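Local coordinates for putative uncharacterized protein (Aeropyrum pernix, PDB 3P1Z) that is uncharacterised but belongs to the tRNA-intron endonuclease family and so may bind RNA and take part in cleaving introns from precursor tRNA, at residues A[52-57]-A[88-93]. Residues are numbered along the deposited sequence; the frame is centred on the assembly and turned at random.
Sequences AAYQAS and VYFDLR
Y54 of helix 49-57 reaches across to F90 and R93 of helix 83-95. The contact joins the two parts of a tRNA-intron endonuclease fold: 52-57 belongs to the SEN2-like N-terminal region, 88-93 to the catalytic-type C-terminal region. The short helical segments run 9.9 Å apart at closest approach and cross at -65°. No hydrogen bond links them; the contact is mostly ring and aliphatic packing.

The Y54 side chain can be followed outward. CB lies 3.6 Å from F90 CE1 and also meets the Y89 ring at CE2. CG is anti to the backbone N (chi1 173°). F90 and R93 both meet the ring from the same side. CD1 packs on F90 CD1, 3.7 Å away. The Y54 and F90 rings are oblique, with planes at 33°, and the two side chains pass alongside, pointing opposite ways. CD2 meets R93 CB and CG, CE2 lies nearest to CB, and CZ also meets CB. This R93 CB sits over one face of the Y54 ring, 3.7 Å from the centroid, in a CH-pi contact. The OH at the tip still has R93 CB 4.0 Å away. An alanine in place of Y54 would probably leave R93 CB without its ring face and open a gap beside F90.

The R93 guanidinium turns a face to Y54 CE2. E51 OE2 forms a salt bridge with R93 NH2, and its OE1 is hydrogen-bonded to Y89 OH. F90 reaches in beside helix 49-57. A53 CB lies level with its ring, at the edge, and W69 meets the ring as well. S57 OG lies over one face of F90, nearer the ring's margin than its centre, and donates a 2.9 Å hydrogen bond to a lone pair of Y54 O, within the carbonyl plane.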
# COMPACT_ATOMS: atom_id res chain seq x y z
N ALA A 52 16.85 -26.46 -20.06
CA ALA A 52 16.18 -27.56 -20.74
C ALA A 52 14.69 -27.29 -20.84
O ALA A 52 14.05 -27.61 -21.85
CB ALA A 52 16.43 -28.85 -19.98
N ALA A 53 14.14 -26.71 -19.78
CA ALA A 53 12.76 -26.25 -19.80
C ALA A 53 12.66 -25.09 -20.78
O ALA A 53 11.66 -24.96 -21.49
CB ALA A 53 12.31 -25.83 -18.41
N TYR A 54 13.69 -24.25 -20.82
CA TYR A 54 13.66 -23.06 -21.67
C TYR A 54 13.63 -23.45 -23.12
O TYR A 54 12.70 -23.10 -23.85
CB TYR A 54 14.88 -22.17 -21.46
CG TYR A 54 14.93 -21.02 -22.46
CD1 TYR A 54 13.78 -20.33 -22.79
CD2 TYR A 54 16.13 -20.63 -23.05
CE1 TYR A 54 13.82 -19.28 -23.69
CE2 TYR A 54 16.18 -19.59 -23.94
CZ TYR A 54 15.02 -18.91 -24.26
OH TYR A 54 15.06 -17.86 -25.15
N GLN A 55 14.67 -24.16 -23.55
CA GLN A 55 14.81 -24.51 -24.96
C GLN A 55 13.59 -25.33 -25.43
O GLN A 55 13.22 -25.28 -26.60
CB GLN A 55 16.16 -25.19 -25.23
CG GLN A 55 17.38 -24.27 -24.98
CD GLN A 55 17.68 -23.32 -26.15
OE1 GLN A 55 16.90 -23.21 -27.09
NE2 GLN A 55 18.82 -22.65 -26.09
N ALA A 56 12.94 -26.04 -24.51
CA ALA A 56 11.64 -26.61 -24.80
C ALA A 56 10.64 -25.52 -25.23
O ALA A 56 10.12 -25.56 -26.35
CB ALA A 56 11.11 -27.40 -23.60
N SER A 57 10.43 -24.54 -24.36
CA SER A 57 9.45 -23.46 -24.57
C SER A 57 9.71 -22.53 -25.78
O SER A 57 8.90 -21.66 -26.08
CB SER A 57 9.32 -22.61 -23.30
OG SER A 57 10.31 -21.59 -23.23
N VAL A 88 11.17 -16.37 -14.72
CA VAL A 88 12.14 -15.27 -14.59
C VAL A 88 13.39 -15.60 -15.35
O VAL A 88 14.12 -14.72 -15.81
CB VAL A 88 12.58 -15.03 -13.13
CG1 VAL A 88 13.57 -13.88 -13.07
CG2 VAL A 88 11.38 -14.77 -12.25
N TYR A 89 13.65 -16.90 -15.44
CA TYR A 89 14.76 -17.44 -16.20
C TYR A 89 14.50 -17.21 -17.67
O TYR A 89 15.30 -16.58 -18.35
CB TYR A 89 14.86 -18.93 -15.93
CG TYR A 89 16.07 -19.59 -16.52
CD1 TYR A 89 17.14 -19.94 -15.72
CD2 TYR A 89 16.14 -19.88 -17.88
CE1 TYR A 89 18.26 -20.57 -16.24
CE2 TYR A 89 17.25 -20.50 -18.41
CZ TYR A 89 18.31 -20.84 -17.59
OH TYR A 89 19.43 -21.45 -18.09
N PHE A 90 13.36 -17.71 -18.15
CA PHE A 90 13.03 -17.57 -19.56
C PHE A 90 13.15 -16.12 -19.96
O PHE A 90 13.83 -15.79 -20.93
CB PHE A 90 11.60 -18.04 -19.85
CG PHE A 90 11.37 -19.50 -19.61
CD1 PHE A 90 12.43 -20.36 -19.38
CD2 PHE A 90 10.10 -20.02 -19.63
CE1 PHE A 90 12.21 -21.70 -19.15
CE2 PHE A 90 9.87 -21.36 -19.42
CZ PHE A 90 10.93 -22.20 -19.18
N ASP A 91 12.47 -15.26 -19.21
CA ASP A 91 12.50 -13.82 -19.42
C ASP A 91 13.95 -13.40 -19.57
O ASP A 91 14.32 -12.73 -20.53
CB ASP A 91 11.87 -13.11 -18.23
CG ASP A 91 11.47 -11.66 -18.54
OD1 ASP A 91 10.49 -11.45 -19.28
OD2 ASP A 91 12.13 -10.74 -18.02
N LEU A 92 14.78 -13.81 -18.61
CA LEU A 92 16.19 -13.45 -18.63
C LEU A 92 16.94 -14.04 -19.82
O LEU A 92 17.80 -13.38 -20.41
CB LEU A 92 16.87 -13.82 -17.30
CG LEU A 92 16.47 -12.97 -16.07
CD1 LEU A 92 17.09 -13.56 -14.79
CD2 LEU A 92 16.82 -11.48 -16.24
N ARG A 93 16.63 -15.28 -20.18
CA ARG A 93 17.21 -15.86 -21.38
C ARG A 93 16.76 -15.05 -22.59
O ARG A 93 17.58 -14.65 -23.41
CB ARG A 93 16.82 -17.33 -21.55
CG ARG A 93 17.36 -18.26 -20.45
CD ARG A 93 18.88 -18.45 -20.52
NE ARG A 93 19.32 -19.32 -21.61
CZ ARG A 93 20.06 -18.92 -22.65
NH1 ARG A 93 20.45 -17.65 -22.76
NH2 ARG A 93 20.41 -19.79 -23.59